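Local atomic coordinates of bifunctional purine biosynthetic protein ADE5,7 (Cryptococcus neoformans var. grubii serotype A, PDB entry 7LVO), a protein that catalyses the second and fifth steps of de novo purine synthesis, forming glycinamide ribonucleotide and aminoimidazole ribonucleotide, this chain being its N-terminal GAR synthetase half. Residues F133-P137 with A138-L142; T352-A355 with E356-A360; L359-E363 with R364-S368. All coordinates share one frame; numbering follows the deposited sequence.

Interaction 1: residues F133-P137 with A138-L142; sequences FGPSP and AAAML. With EDO (1,2-ethanediol), chain B.
P137 and A138 form the bend at which the chain running from F133 turns toward helix 141-144, and P135 lies against the inside of that bend. The bond from CA to CB of P137 points away from the residues that follow, yet CB still lies beside A138 N, and M141 CG stands 3.7 Å from P137 O. The backbone N-H of A138 is taken by a 1,2-ethanediol molecule, probably from the crystallisation liquor: A138 N to EDO O1 is 3.0 Å. The same oxygen sits 3.2 Å from P137 CD, so the small diol rests against both the proline ring and the amide that follows it. P135 approaches from the other end of the bend. Its CB meets the methyl of A139 (P135 CB to A139 CB 3.6 Å), while CG lies next to the methyl of A140 (P135 CG to A140 CB 3.7 Å), and F312 and V334 add to the packing on this ring. Between the two prolines, S136 ties the turn together twice. Its carbonyl accepts from A140 N, S136 O to A140 N being 2.8 Å, with the donor almost in line with the C=O bond. With chi1 at 67°, the hydroxyl oxygen is held between the backbone N and the carbonyl carbon, and OG takes the A139 N-H in a nearly straight bond (A139 N to S136 OG 3.1 Å, 170°). The chain then passes through a type I beta turn, A138 to M141, into the helix. This paired acceptance, by the side-chain oxygen from the amide three residues on and by the carbonyl from the amide four residues on, is an ST motif, here on the approach to helix 141-144, within the N domain of the GAR synthetase.

Interaction 2: residues T352-A355 with E356-A360; sequences TDLA and EVLLA
With chi1 at -180°, D353 swings its carboxylate away from its own backbone N and over the first turn of helix 354-362, where OD1 meets the amide of E356. This is an N-cap: E356 N to D353 OD1 is 2.9 Å, and the donor comes from above the carboxylate plane, 67° out of it. The other oxygen, OD2, is bonded to S59 OG, so both ends of the carboxylate are engaged. E356 also starts with CG opposite its backbone N but bends at chi2, which leads its carboxylate away from the cap toward R365, its salt-bridge partner; the D353 and E356 carboxylate planes stand 71° apart. Flanking the cap, the methyls of T352 and V357 touch (CG2 to CG2 4.0 Å), the two positions of a hydrophobic staple. On the buried side L354 CD1 packs on L358 CG at 4.2 Å; L56 of helix 47-56 touches both leucines, and L52 touches L354. Regular helix bonds then take over, from V357 N to D353 O and from L359 N to A355 O, while L354 O, 2.9 Å from L358 N, also has L358 CG against it at 3.2 Å.

Interaction 3: residues L359-E363 with R364-S368; sequences LACVE and RRLDS
The guanidinium of R365 carries the methyl of A360 over one face, A360 CB lying 4.1 Å above the plane and displaced toward the rim. E363 OE1 reaches the same group obliquely, 2.8 Å from R365 NH1; it makes a salt bridge whose hydrogen bond is weak, bent to 122°, with the carboxylate and guanidinium planes 40° apart. The two side chains run side by side in the same direction, and the bend of R365 at chi3 (-86°) turns its head back over the helix end. The R364 guanidinium is used at its edge: V362 O lies close to its plane, with R364 NE to V362 O 3.0 Å, although NE itself stands above the plane of that carbonyl. Beneath these arms the backbone closes helix 354-362 in a Schellman motif. R364 has positive phi, R365 N gives a nearly straight bond to A360 O (2.8 Å), and R364 N makes a weak one to C361 O (3.3 Å). On the buried side L366 CD1 rests on C361 SG at 4.2 Å, both against F246, while L366 N bonds to D248 of strand 240-248. E356, in the first turn of the same helix, makes a salt bridge with R365 NH2. R365 is thus shared between two glutamates, which probably stabilises its charge, while R364 NE and R365 N, donating to carbonyls, should suit the helix's negative C-terminal end.

How the interactions relate
Interactions 2 and 3 are the two ends of one helix, 354-362, and share L359 and A360; interaction 1 belongs to the N domain segment and meets that helix through F133, which takes no part in its own turn. F133 CZ packs 3.4 Å from L358 CD2, and its ring also touches C361. Interaction 2 is the buried one, with its aspartate cap beside leucine packing. Interaction 3 is more exposed and relies on arginine and glutamate, and the E356–R365 salt bridge ties interaction 2 to interaction 3. Interaction 1, partly buried, is uncharged: it is held by a serine hydroxyl, backbone amides and small apolar groups.

Interaction 1: residues F133-P137 with A138-L142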
ATOM      1  N   PHE A 133      -4.982  -3.389 -13.581  1.00 26.06           N
ATOM      2  CA  PHE A 133      -5.513  -3.617 -12.240  1.00 27.40           C
ATOM      3  C   PHE A 133      -5.181  -2.383 -11.411  1.00 26.58           C
ATOM      4  O   PHE A 133      -4.101  -2.271 -10.822  1.00 26.58           O
ATOM      5  CB  PHE A 133      -4.939  -4.871 -11.610  1.00 20.34           C
ATOM      6  CG  PHE A 133      -5.421  -5.108 -10.198  1.00 21.51           C
ATOM      7  CD1 PHE A 133      -6.664  -5.679  -9.959  1.00 19.64           C
ATOM      8  CD2 PHE A 133      -4.646  -4.736  -9.122  1.00 22.48           C
ATOM      9  CE1 PHE A 133      -7.102  -5.891  -8.669  1.00 27.07           C
ATOM     10  CE2 PHE A 133      -5.077  -4.941  -7.827  1.00 19.14           C
ATOM     11  CZ  PHE A 133      -6.306  -5.520  -7.596  1.00 27.60           C
ATOM     12  N   GLY A 134      -6.118  -1.443 -11.374  1.00 28.76           N
ATOM     13  CA  GLY A 134      -5.934  -0.197 -10.674  1.00 25.42           C
ATOM     14  C   GLY A 134      -6.976   0.819 -11.086  1.00 22.16           C
ATOM     15  O   GLY A 134      -7.693   0.640 -12.071  1.00 25.59           O
ATOM     16  N   PRO A 135      -7.071   1.913 -10.341  1.00 21.02           N
ATOM     17  CA  PRO A 135      -8.125   2.891 -10.600  1.00 32.54           C
ATOM     18  C   PRO A 135      -7.820   3.763 -11.805  1.00 32.36           C
ATOM     19  O   PRO A 135      -6.666   3.986 -12.180  1.00 23.33           O
ATOM     20  CB  PRO A 135      -8.152   3.726  -9.309  1.00 29.78           C
ATOM     21  CG  PRO A 135      -6.745   3.661  -8.816  1.00 29.44           C
ATOM     22  CD  PRO A 135      -6.278   2.257  -9.143  1.00 25.12           C
ATOM     23  N   SER A 136      -8.890   4.248 -12.415  1.00 19.81           N
ATOM     24  CA  SER A 136      -8.763   5.263 -13.450  1.00 28.97           C
ATOM     25  C   SER A 136      -8.097   6.507 -12.870  1.00 25.43           C
ATOM     26  O   SER A 136      -8.074   6.700 -11.651  1.00 32.80           O
ATOM     27  CB  SER A 136     -10.131   5.619 -14.017  1.00 31.96           C
ATOM     28  OG  SER A 136     -10.919   6.260 -13.037  1.00 28.80           O
ATOM     29  N   PRO A 137      -7.536   7.362 -13.727  1.00 31.44           N
ATOM     30  CA  PRO A 137      -6.964   8.625 -13.224  1.00 28.94           C
ATOM     31  C   PRO A 137      -7.886   9.370 -12.269  1.00 33.87           C
ATOM     32  O   PRO A 137      -7.415   9.966 -11.290  1.00 25.69           O
ATOM     33  CB  PRO A 137      -6.714   9.425 -14.507  1.00 27.12           C
ATOM     34  CG  PRO A 137      -6.497   8.386 -15.560  1.00 37.74           C
ATOM     35  CD  PRO A 137      -7.373   7.203 -15.185  1.00 25.10           C
ATOM     36  N   ALA A 138      -9.198   9.345 -12.527  1.00 29.30           N
ATOM     37  CA  ALA A 138     -10.141  10.026 -11.646  1.00 30.56           C
ATOM     38  C   ALA A 138     -10.327   9.267 -10.334  1.00 29.23           C
ATOM     39  O   ALA A 138     -10.229   9.851  -9.248  1.00 30.62           O
ATOM     40  CB  ALA A 138     -11.481  10.203 -12.358  1.00 33.22           C
ATOM     41  N   ALA A 139     -10.603   7.963 -10.414  1.00 25.42           N
ATOM     42  CA  ALA A 139     -10.812   7.179  -9.203  1.00 35.57           C
ATOM     43  C   ALA A 139      -9.580   7.189  -8.304  1.00 35.66           C
ATOM     44  O   ALA A 139      -9.705   7.090  -7.076  1.00 26.32           O
ATOM     45  CB  ALA A 139     -11.183   5.741  -9.567  1.00 30.34           C
ATOM     46  N   ALA A 140      -8.385   7.307  -8.892  1.00 36.17           N
ATOM     47  CA  ALA A 140      -7.161   7.348  -8.100  1.00 29.43           C
ATOM     48  C   ALA A 140      -7.085   8.582  -7.207  1.00 36.25           C
ATOM     49  O   ALA A 140      -6.238   8.621  -6.306  1.00 28.50           O
ATOM     50  CB  ALA A 140      -5.942   7.302  -9.022  1.00 29.66           C
ATOM     51  N   MET A 141      -7.951   9.577  -7.426  1.00 29.14           N
ATOM     52  CA  MET A 141      -7.927  10.779  -6.602  1.00 33.89           C
ATOM     53  C   MET A 141      -8.312  10.503  -5.152  1.00 27.13           C
ATOM     54  O   MET A 141      -8.070  11.353  -4.292  1.00 25.20           O
ATOM     55  CB  MET A 141      -8.864  11.830  -7.191  1.00 33.81           C
ATOM     56  CG  MET A 141      -8.480  12.281  -8.594  1.00 35.76           C
ATOM     57  SD  MET A 141      -9.584  13.558  -9.247  1.00 40.20           S
ATOM     58  CE  MET A 141      -8.908  15.024  -8.469  1.00 50.24           C
ATOM     59  N   LEU A 142      -8.897   9.341  -4.864  1.00 24.49           N
ATOM     60  CA  LEU A 142      -9.167   8.981  -3.474  1.00 33.47           C
ATOM     61  C   LEU A 142      -7.895   9.013  -2.637  1.00 27.97           C
ATOM     62  O   LEU A 142      -7.946   9.301  -1.438  1.00 26.83           O
ATOM     63  CB  LEU A 142      -9.805   7.592  -3.392  1.00 35.01           C
ATOM     64  CG  LEU A 142     -11.268   7.454  -3.787  1.00 32.88           C
ATOM     65  CD1 LEU A 142     -11.692   5.984  -3.696  1.00 25.72           C
ATOM     66  CD2 LEU A 142     -12.167   8.323  -2.918  1.00 29.86           C
TER
HETATM   67  C1  EDO B 501     -10.036   9.349 -16.589  1.00 36.70           C
HETATM   68  O1  EDO B 501     -10.197   8.727 -15.305  1.00 36.70           O
HETATM   69  C2  EDO B 501     -10.110   8.300 -17.689  1.00 36.70           C
HETATM   70  O2  EDO B 501     -11.387   7.662 -17.657  1.00 36.70           O

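Interaction 2: residues T352-A355 with E356-A360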
ATOM      1  N   THR A 352      -6.568 -20.465  -4.248  1.00 36.22           N
ATOM      2  CA  THR A 352      -6.787 -19.150  -4.831  1.00 32.29           C
ATOM      3  C   THR A 352      -5.684 -18.820  -5.825  1.00 35.89           C
ATOM      4  O   THR A 352      -4.496 -18.875  -5.489  1.00 30.23           O
ATOM      5  CB  THR A 352      -6.833 -18.084  -3.737  1.00 34.97           C
ATOM      6  OG1 THR A 352      -7.976 -18.300  -2.901  1.00 50.51           O
ATOM      7  CG2 THR A 352      -6.906 -16.696  -4.358  1.00 35.89           C
ATOM      8  N   ASP A 353      -6.081 -18.465  -7.043  1.00 31.12           N
ATOM      9  CA  ASP A 353      -5.166 -17.996  -8.076  1.00 32.40           C
ATOM     10  C   ASP A 353      -5.210 -16.474  -8.071  1.00 29.54           C
ATOM     11  O   ASP A 353      -6.225 -15.877  -8.442  1.00 30.22           O
ATOM     12  CB  ASP A 353      -5.552 -18.555  -9.446  1.00 34.49           C
ATOM     13  CG  ASP A 353      -4.612 -18.098 -10.556  1.00 26.33           C
ATOM     14  OD1 ASP A 353      -4.128 -16.955 -10.502  1.00 31.73           O
ATOM     15  OD2 ASP A 353      -4.363 -18.884 -11.489  1.00 23.29           O
ATOM     16  N   LEU A 354      -4.109 -15.844  -7.651  1.00 25.15           N
ATOM     17  CA  LEU A 354      -4.091 -14.386  -7.575  1.00 28.22           C
ATOM     18  C   LEU A 354      -4.270 -13.768  -8.956  1.00 23.15           C
ATOM     19  O   LEU A 354      -4.922 -12.727  -9.094  1.00 20.44           O
ATOM     20  CB  LEU A 354      -2.798 -13.898  -6.940  1.00 24.47           C
ATOM     21  CG  LEU A 354      -2.694 -12.385  -6.769  1.00 22.29           C
ATOM     22  CD1 LEU A 354      -3.897 -11.813  -6.035  1.00 22.40           C
ATOM     23  CD2 LEU A 354      -1.394 -12.020  -6.035  1.00 31.31           C
ATOM     24  N   ALA A 355      -3.690 -14.387  -9.988  1.00 23.92           N
ATOM     25  CA  ALA A 355      -3.859 -13.869 -11.344  1.00 26.54           C
ATOM     26  C   ALA A 355      -5.336 -13.846 -11.734  1.00 26.18           C
ATOM     27  O   ALA A 355      -5.840 -12.852 -12.272  1.00 21.62           O
ATOM     28  CB  ALA A 355      -3.047 -14.712 -12.326  1.00 30.98           C
ATOM     29  N   GLU A 356      -6.050 -14.935 -11.454  1.00 22.17           N
ATOM     30  CA  GLU A 356      -7.472 -14.984 -11.765  1.00 24.00           C
ATOM     31  C   GLU A 356      -8.230 -13.906 -11.005  1.00 31.46           C
ATOM     32  O   GLU A 356      -9.166 -13.300 -11.539  1.00 27.62           O
ATOM     33  CB  GLU A 356      -8.032 -16.370 -11.436  1.00 28.41           C
ATOM     34  CG  GLU A 356      -9.475 -16.566 -11.866  1.00 34.84           C
ATOM     35  CD  GLU A 356      -9.647 -16.452 -13.365  1.00 45.48           C
ATOM     36  OE1 GLU A 356      -8.981 -17.213 -14.103  1.00 53.06           O
ATOM     37  OE2 GLU A 356     -10.431 -15.587 -13.803  1.00 37.54           O
ATOM     38  N   VAL A 357      -7.831 -13.643  -9.756  1.00 21.85           N
ATOM     39  CA  VAL A 357      -8.495 -12.616  -8.963  1.00 20.74           C
ATOM     40  C   VAL A 357      -8.299 -11.242  -9.600  1.00 24.95           C
ATOM     41  O   VAL A 357      -9.240 -10.454  -9.724  1.00 17.86           O
ATOM     42  CB  VAL A 357      -7.975 -12.647  -7.514  1.00 18.42           C
ATOM     43  CG1 VAL A 357      -8.505 -11.450  -6.733  1.00 23.47           C
ATOM     44  CG2 VAL A 357      -8.361 -13.955  -6.845  1.00 24.01           C
ATOM     45  N   LEU A 358      -7.071 -10.941 -10.025  1.00 22.98           N
ATOM     46  CA  LEU A 358      -6.794  -9.622 -10.584  1.00 28.25           C
ATOM     47  C   LEU A 358      -7.534  -9.412 -11.902  1.00 23.39           C
ATOM     48  O   LEU A 358      -8.019  -8.313 -12.176  1.00 18.33           O
ATOM     49  CB  LEU A 358      -5.287  -9.444 -10.774  1.00 21.88           C
ATOM     50  CG  LEU A 358      -4.421  -9.553  -9.520  1.00 17.86           C
ATOM     51  CD1 LEU A 358      -2.948  -9.406  -9.902  1.00 28.95           C
ATOM     52  CD2 LEU A 358      -4.810  -8.488  -8.499  1.00 18.46           C
ATOM     53  N   LEU A 359      -7.621 -10.451 -12.733  1.00 23.59           N
ATOM     54  CA  LEU A 359      -8.317 -10.319 -14.005  1.00 25.41           C
ATOM     55  C   LEU A 359      -9.820 -10.238 -13.794  1.00 18.11           C
ATOM     56  O   LEU A 359     -10.508  -9.484 -14.491  1.00 24.36           O
ATOM     57  CB  LEU A 359      -7.975 -11.484 -14.927  1.00 34.66           C
ATOM     58  CG  LEU A 359      -6.611 -11.429 -15.610  1.00 36.53           C
ATOM     59  CD1 LEU A 359      -6.352 -12.734 -16.361  1.00 49.51           C
ATOM     60  CD2 LEU A 359      -6.508 -10.243 -16.554  1.00 43.34           C
ATOM     61  N   ALA A 360     -10.346 -11.000 -12.833  1.00 24.02           N
ATOM     62  CA  ALA A 360     -11.768 -10.894 -12.518  1.00 27.27           C
ATOM     63  C   ALA A 360     -12.142  -9.471 -12.124  1.00 24.69           C
ATOM     64  O   ALA A 360     -13.284  -9.047 -12.335  1.00 26.91           O
ATOM     65  CB  ALA A 360     -12.132 -11.873 -11.401  1.00 27.49           C
TER

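Interaction 3: residues L359-E363 with R364-S368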
ATOM      1  N   LEU A 359      -7.621 -10.451 -12.733  1.00 23.59           N
ATOM      2  CA  LEU A 359      -8.317 -10.319 -14.005  1.00 25.41           C
ATOM      3  C   LEU A 359      -9.820 -10.238 -13.794  1.00 18.11           C
ATOM      4  O   LEU A 359     -10.508  -9.484 -14.491  1.00 24.36           O
ATOM      5  CB  LEU A 359      -7.975 -11.484 -14.927  1.00 34.66           C
ATOM      6  CG  LEU A 359      -6.611 -11.429 -15.610  1.00 36.53           C
ATOM      7  CD1 LEU A 359      -6.352 -12.734 -16.361  1.00 49.51           C
ATOM      8  CD2 LEU A 359      -6.508 -10.243 -16.554  1.00 43.34           C
ATOM      9  N   ALA A 360     -10.346 -11.000 -12.833  1.00 24.02           N
ATOM     10  CA  ALA A 360     -11.768 -10.894 -12.518  1.00 27.27           C
ATOM     11  C   ALA A 360     -12.142  -9.471 -12.124  1.00 24.69           C
ATOM     12  O   ALA A 360     -13.284  -9.047 -12.335  1.00 26.91           O
ATOM     13  CB  ALA A 360     -12.132 -11.873 -11.401  1.00 27.49           C
ATOM     14  N   CYS A 361     -11.202  -8.725 -11.539  1.00 17.26           N
ATOM     15  CA  CYS A 361     -11.482  -7.341 -11.173  1.00 19.29           C
ATOM     16  C   CYS A 361     -11.571  -6.452 -12.409  1.00 18.12           C
ATOM     17  O   CYS A 361     -12.521  -5.675 -12.564  1.00 22.61           O
ATOM     18  CB  CYS A 361     -10.404  -6.833 -10.213  1.00 25.29           C
ATOM     19  SG  CYS A 361     -10.532  -7.514  -8.548  1.00 23.42           S
ATOM     20  N   VAL A 362     -10.581  -6.539 -13.303  1.00 21.87           N
ATOM     21  CA  VAL A 362     -10.606  -5.685 -14.479  1.00 23.19           C
ATOM     22  C   VAL A 362     -11.678  -6.131 -15.472  1.00 27.63           C
ATOM     23  O   VAL A 362     -12.109  -5.330 -16.306  1.00 27.16           O
ATOM     24  CB  VAL A 362      -9.233  -5.634 -15.167  1.00 25.32           C
ATOM     25  CG1 VAL A 362      -8.174  -5.190 -14.174  1.00 27.84           C
ATOM     26  CG2 VAL A 362      -8.878  -6.984 -15.786  1.00 29.59           C
ATOM     27  N   GLU A 363     -12.113  -7.389 -15.403  1.00 23.95           N
ATOM     28  CA  GLU A 363     -13.140  -7.923 -16.292  1.00 27.88           C
ATOM     29  C   GLU A 363     -14.535  -7.861 -15.683  1.00 24.95           C
ATOM     30  O   GLU A 363     -15.504  -8.243 -16.341  1.00 25.31           O
ATOM     31  CB  GLU A 363     -12.793  -9.361 -16.679  1.00 23.58           C
ATOM     32  CG  GLU A 363     -11.515  -9.465 -17.503  1.00 22.65           C
ATOM     33  CD  GLU A 363     -11.133 -10.888 -17.834  1.00 28.75           C
ATOM     34  OE1 GLU A 363     -11.876 -11.814 -17.457  1.00 32.71           O
ATOM     35  OE2 GLU A 363     -10.081 -11.081 -18.484  1.00 29.13           O
ATOM     36  N   ARG A 364     -14.658  -7.387 -14.446  1.00 21.11           N
ATOM     37  CA  ARG A 364     -15.952  -7.113 -13.823  1.00 28.44           C
ATOM     38  C   ARG A 364     -16.722  -8.407 -13.563  1.00 28.27           C
ATOM     39  O   ARG A 364     -17.900  -8.531 -13.899  1.00 28.80           O
ATOM     40  CB  ARG A 364     -16.776  -6.145 -14.680  1.00 30.65           C
ATOM     41  CG  ARG A 364     -15.959  -5.007 -15.313  1.00 39.02           C
ATOM     42  CD  ARG A 364     -14.997  -4.338 -14.316  1.00 28.11           C
ATOM     43  NE  ARG A 364     -14.082  -3.426 -14.998  1.00 37.03           N
ATOM     44  CZ  ARG A 364     -14.292  -2.130 -15.172  1.00 30.24           C
ATOM     45  NH1 ARG A 364     -15.364  -1.535 -14.684  1.00 40.99           N
ATOM     46  NH2 ARG A 364     -13.391  -1.412 -15.839  1.00 36.17           N
ATOM     47  N   ARG A 365     -16.047  -9.372 -12.940  1.00 20.79           N
ATOM     48  CA  ARG A 365     -16.664 -10.639 -12.567  1.00 22.41           C
ATOM     49  C   ARG A 365     -16.105 -11.160 -11.238  1.00 23.46           C
ATOM     50  O   ARG A 365     -16.006 -12.375 -11.020  1.00 21.84           O
ATOM     51  CB  ARG A 365     -16.480 -11.677 -13.666  1.00 23.91           C
ATOM     52  CG  ARG A 365     -15.136 -11.584 -14.379  1.00 30.73           C
ATOM     53  CD  ARG A 365     -14.995 -12.631 -15.481  1.00 33.55           C
ATOM     54  NE  ARG A 365     -14.496 -13.900 -14.968  1.00 53.52           N
ATOM     55  CZ  ARG A 365     -13.209 -14.202 -14.842  1.00 40.17           C
ATOM     56  NH1 ARG A 365     -12.260 -13.350 -15.189  1.00 37.70           N
ATOM     57  NH2 ARG A 365     -12.869 -15.394 -14.363  1.00 47.15           N
ATOM     58  N   LEU A 366     -15.749 -10.248 -10.331  1.00 23.53           N
ATOM     59  CA  LEU A 366     -15.140 -10.654  -9.067  1.00 22.12           C
ATOM     60  C   LEU A 366     -16.053 -11.559  -8.247  1.00 22.26           C
ATOM     61  O   LEU A 366     -15.566 -12.389  -7.476  1.00 23.17           O
ATOM     62  CB  LEU A 366     -14.761  -9.421  -8.255  1.00 18.11           C
ATOM     63  CG  LEU A 366     -14.202  -9.671  -6.847  1.00 24.85           C
ATOM     64  CD1 LEU A 366     -12.961 -10.528  -6.891  1.00 23.04           C
ATOM     65  CD2 LEU A 366     -13.924  -8.334  -6.171  1.00 24.09           C
ATOM     66  N   ASP A 367     -17.369 -11.433  -8.407  1.00 30.11           N
ATOM     67  CA  ASP A 367     -18.297 -12.255  -7.642  1.00 25.37           C
ATOM     68  C   ASP A 367     -18.428 -13.669  -8.183  1.00 29.24           C
ATOM     69  O   ASP A 367     -19.195 -14.457  -7.621  1.00 29.23           O
ATOM     70  CB  ASP A 367     -19.680 -11.593  -7.604  1.00 28.49           C
ATOM     71  CG  ASP A 367     -20.409 -11.664  -8.944  1.00 29.18           C
ATOM     72  OD1 ASP A 367     -19.745 -11.596  -9.996  1.00 33.56           O
ATOM     73  OD2 ASP A 367     -21.643 -11.780  -8.935  1.00 34.91           O
ATOM     74  N   SER A 368     -17.704 -14.018  -9.246  1.00 26.67           N
ATOM     75  CA  SER A 368     -17.850 -15.318  -9.896  1.00 39.55           C
ATOM     76  C   SER A 368     -16.532 -16.080  -9.954  1.00 36.27           C
ATOM     77  O   SER A 368     -16.279 -16.820 -10.906  1.00 43.04           O
ATOM     78  CB  SER A 368     -18.430 -15.160 -11.305  1.00 39.08           C
ATOM     79  OG  SER A 368     -19.712 -14.575 -11.263  1.00 38.43           O
TER